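Local coordinates for SusD superfamily protein (Bacteroides fragilis NCTC 9343, PDB 3NQP) that probably binds glycans at the bacterial outer membrane as a SusD-family surface lipoprotein, at residues W384-L389 with I406-K411. Residues are numbered along the deposited sequence; the frame is centred on the assembly and turned at random.
Sequences WVYLTL and INLVRK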
ATOM      1  N   TRP A 384      -7.855  -0.450   7.672  1.00 11.07           N
ATOM      2  CA  TRP A 384      -7.709   0.603   6.640  1.00 10.46           C
ATOM      3  C   TRP A 384      -9.050   1.315   6.451  1.00 10.74           C
ATOM      4  O   TRP A 384      -9.093   2.538   6.296  1.00  9.46           O
ATOM      5  CB  TRP A 384      -7.145   0.033   5.323  1.00  9.04           C
ATOM      6  CG  TRP A 384      -7.040   1.052   4.206  1.00 12.46           C
ATOM      7  CD1 TRP A 384      -5.968   1.824   3.898  1.00 12.22           C
ATOM      8  CD2 TRP A 384      -8.041   1.366   3.270  1.00 11.57           C
ATOM      9  NE1 TRP A 384      -6.245   2.634   2.832  1.00 12.34           N
ATOM     10  CE2 TRP A 384      -7.527   2.382   2.434  1.00  9.82           C
ATOM     11  CE3 TRP A 384      -9.358   0.917   3.070  1.00 13.51           C
ATOM     12  CZ2 TRP A 384      -8.276   2.950   1.398  1.00 12.33           C
ATOM     13  CZ3 TRP A 384     -10.076   1.441   2.038  1.00 15.76           C
ATOM     14  CH2 TRP A 384      -9.547   2.450   1.219  1.00 16.22           C
ATOM     15  N   VAL A 385     -10.144   0.563   6.470  1.00 11.51           N
ATOM     16  CA  VAL A 385     -11.471   1.138   6.234  1.00 10.85           C
ATOM     17  C   VAL A 385     -11.768   2.085   7.410  1.00 12.92           C
ATOM     18  O   VAL A 385     -12.149   3.256   7.224  1.00 10.68           O
ATOM     19  CB  VAL A 385     -12.584   0.075   5.981  1.00 11.67           C
ATOM     20  CG1 VAL A 385     -13.918   0.762   5.853  1.00  9.13           C
ATOM     21  CG2 VAL A 385     -12.269  -0.842   4.714  1.00  8.77           C
ATOM     22  N   TYR A 386     -11.507   1.599   8.613  1.00  9.34           N
ATOM     23  CA  TYR A 386     -11.655   2.435   9.780  1.00  9.61           C
ATOM     24  C   TYR A 386     -10.833   3.736   9.772  1.00 11.57           C
ATOM     25  O   TYR A 386     -11.370   4.784  10.106  1.00  8.98           O
ATOM     26  CB  TYR A 386     -11.277   1.667  11.062  1.00 10.40           C
ATOM     27  CG  TYR A 386     -12.096   0.455  11.457  1.00  7.25           C
ATOM     28  CD1 TYR A 386     -13.460   0.369  11.216  1.00 16.51           C
ATOM     29  CD2 TYR A 386     -11.506  -0.546  12.250  1.00 14.07           C
ATOM     30  CE1 TYR A 386     -14.194  -0.744  11.638  1.00 16.98           C
ATOM     31  CE2 TYR A 386     -12.227  -1.645  12.657  1.00 14.85           C
ATOM     32  CZ  TYR A 386     -13.572  -1.722  12.378  1.00 16.70           C
ATOM     33  OH  TYR A 386     -14.261  -2.803  12.800  1.00 16.28           O
ATOM     34  N   LEU A 387      -9.534   3.674   9.453  1.00 11.91           N
ATOM     35  CA  LEU A 387      -8.705   4.891   9.517  1.00 11.00           C
ATOM     36  C   LEU A 387      -9.013   5.846   8.355  1.00 10.91           C
ATOM     37  O   LEU A 387      -8.836   7.056   8.473  1.00 12.06           O
ATOM     38  CB  LEU A 387      -7.219   4.534   9.649  1.00 10.07           C
ATOM     39  CG  LEU A 387      -6.922   3.860  11.025  1.00  8.59           C
ATOM     40  CD1 LEU A 387      -5.524   3.319  11.001  1.00  9.32           C
ATOM     41  CD2 LEU A 387      -7.148   4.819  12.202  1.00  9.67           C
ATOM     42  N   THR A 388      -9.489   5.302   7.248  1.00 12.82           N
ATOM     43  CA  THR A 388      -9.937   6.106   6.124  1.00 10.13           C
ATOM     44  C   THR A 388     -11.248   6.866   6.513  1.00 13.23           C
ATOM     45  O   THR A 388     -11.395   8.066   6.216  1.00 13.04           O
ATOM     46  CB  THR A 388     -10.055   5.246   4.807  1.00 14.26           C
ATOM     47  OG1 THR A 388      -8.832   4.509   4.560  1.00  9.11           O
ATOM     48  CG2 THR A 388     -10.314   6.134   3.609  1.00 10.80           C
ATOM     49  N   LEU A 389     -12.176   6.185   7.195  1.00 11.53           N
ATOM     50  CA  LEU A 389     -13.392   6.814   7.726  1.00 12.14           C
ATOM     51  C   LEU A 389     -13.059   7.804   8.823  1.00 12.84           C
ATOM     52  O   LEU A 389     -13.711   8.830   8.936  1.00  9.68           O
ATOM     53  CB  LEU A 389     -14.360   5.748   8.244  1.00 13.02           C
ATOM     54  CG  LEU A 389     -15.164   5.028   7.160  1.00 13.05           C
ATOM     55  CD1 LEU A 389     -15.849   3.770   7.669  1.00 12.91           C
ATOM     56  CD2 LEU A 389     -16.156   5.962   6.535  1.00  9.42           C
ATOM     57  N   ILE A 406      -9.868   5.496  15.638  1.00 12.38           N
ATOM     58  CA  ILE A 406      -8.498   5.337  16.150  1.00 10.68           C
ATOM     59  C   ILE A 406      -8.450   4.349  17.307  1.00 12.19           C
ATOM     60  O   ILE A 406      -7.581   3.490  17.356  1.00 12.39           O
ATOM     61  CB  ILE A 406      -7.874   6.669  16.609  1.00  9.89           C
ATOM     62  CG1 ILE A 406      -7.604   7.577  15.404  1.00 14.10           C
ATOM     63  CG2 ILE A 406      -6.551   6.423  17.394  1.00  9.48           C
ATOM     64  CD1 ILE A 406      -7.254   9.060  15.818  1.00 13.00           C
ATOM     65  N   ASN A 407      -9.376   4.471  18.236  1.00 12.69           N
ATOM     66  CA  ASN A 407      -9.382   3.586  19.395  1.00 13.81           C
ATOM     67  C   ASN A 407      -9.784   2.143  19.089  1.00 13.61           C
ATOM     68  O   ASN A 407      -9.332   1.224  19.778  1.00 13.92           O
ATOM     69  CB  ASN A 407     -10.223   4.174  20.523  1.00 13.61           C
ATOM     70  CG  ASN A 407      -9.552   5.380  21.182  1.00 16.14           C
ATOM     71  OD1 ASN A 407      -8.330   5.377  21.411  1.00 12.90           O
ATOM     72  ND2 ASN A 407     -10.351   6.418  21.500  1.00 14.50           N
ATOM     73  N   LEU A 408     -10.626   1.925  18.086  1.00 12.60           N
ATOM     74  CA  LEU A 408     -10.885   0.575  17.626  1.00 12.47           C
ATOM     75  C   LEU A 408      -9.558  -0.098  17.216  1.00 14.05           C
ATOM     76  O   LEU A 408      -9.267  -1.203  17.642  1.00 15.77           O
ATOM     77  CB  LEU A 408     -11.821   0.568  16.410  1.00 14.15           C
ATOM     78  CG  LEU A 408     -13.309   0.579  16.725  1.00 16.94           C
ATOM     79  CD1 LEU A 408     -14.132   0.857  15.426  1.00 16.84           C
ATOM     80  CD2 LEU A 408     -13.750  -0.719  17.441  1.00 19.68           C
ATOM     81  N   VAL A 409      -8.754   0.595  16.405  1.00 11.23           N
ATOM     82  CA  VAL A 409      -7.461   0.043  15.963  1.00 11.58           C
ATOM     83  C   VAL A 409      -6.475  -0.098  17.112  1.00 12.07           C
ATOM     84  O   VAL A 409      -5.848  -1.164  17.246  1.00 12.92           O
ATOM     85  CB  VAL A 409      -6.878   0.881  14.822  1.00 11.59           C
ATOM     86  CG1 VAL A 409      -5.522   0.329  14.398  1.00 10.57           C
ATOM     87  CG2 VAL A 409      -7.928   0.954  13.663  1.00 11.13           C
ATOM     88  N   ARG A 410      -6.358   0.928  17.979  1.00 10.93           N
ATOM     89  CA  ARG A 410      -5.424   0.832  19.114  1.00 11.93           C
ATOM     90  C   ARG A 410      -5.796  -0.287  20.037  1.00 13.68           C
ATOM     91  O   ARG A 410      -4.923  -0.986  20.554  1.00 13.84           O
ATOM     92  CB  ARG A 410      -5.365   2.105  19.933  1.00 12.33           C
ATOM     93  CG  ARG A 410      -4.767   3.261  19.171  1.00 14.54           C
ATOM     94  CD  ARG A 410      -4.507   4.444  20.069  1.00 14.35           C
ATOM     95  NE  ARG A 410      -3.945   5.601  19.360  1.00 10.29           N
ATOM     96  CZ  ARG A 410      -3.602   6.737  19.950  1.00 18.65           C
ATOM     97  NH1 ARG A 410      -3.734   6.885  21.275  1.00 14.79           N
ATOM     98  NH2 ARG A 410      -3.079   7.713  19.229  1.00 11.06           N
ATOM     99  N   LYS A 411      -7.093  -0.428  20.304  1.00 13.26           N
ATOM    100  CA  LYS A 411      -7.502  -1.393  21.300  1.00 15.15           C
ATOM    101  C   LYS A 411      -7.069  -2.786  20.832  1.00 14.13           C
ATOM    102  O   LYS A 411      -6.572  -3.576  21.609  1.00 12.12           O
ATOM    103  CB  LYS A 411      -8.992  -1.327  21.569  1.00 14.94           C
ATOM    104  CG  LYS A 411      -9.498  -2.484  22.511  1.00 19.31           C
ATOM    105  CD  LYS A 411     -11.017  -2.399  22.658  1.00 22.43           C
ATOM    106  CE  LYS A 411     -11.533  -3.446  23.663  1.00 35.81           C
ATOM    107  NZ  LYS A 411     -13.022  -3.306  23.871  1.00 46.05           N
TER
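Two donors grip the carbonyl oxygen of Trp384: the helical Thr388 N, and the hydroxyl Thr388 OG1 at 2.6 Å, which reaches it from the other face of the carbonyl plane, tilted 35° from that plane. While OG1 bonds to Trp384 O on one side, it also rests over the face of the same residue's indole, 3.3 Å above the plane and over its centre. This lies on the side of helix 382-396 turned from helix 399-414, where Trp384 packs on Cys205 and Leu236 of neighbouring helices.

Across to helix 399-414 the contact is entirely apolar. The two helices form an antiparallel hairpin closed by a very short turn, in a SusD family that belongs to the TPR clan; the axes of 384-389 and 406-411 approach to 9.4 Å, with their directions 148° apart. Leu408 CD1 stands over the centre of the Tyr386 ring, 4.0 Å from its centroid and 9° off the normal, a CH-pi contact in which the two side chains meet at about a right angle. CB of Tyr386 points toward helix 399-414, and CG lies anti to the carbonyl carbon, beside the backbone N. One methyl, Val409 CG2, touches both Tyr386 and Leu387: it lies at the ring's edge, 4.1 Å from Tyr386 CD2, and the Val409 and Leu387 side chains meet tip to tip, CG2 lying 4.1 Å from Leu387 CG. Leu387 reaches on with CD2, which rests 4.2 Å from Ile406 CA. CB of Ile406 points away from helix 382-396, though CG1 still touches Leu387 CD2; the side chain also packs on Ala437 of helix 431-445.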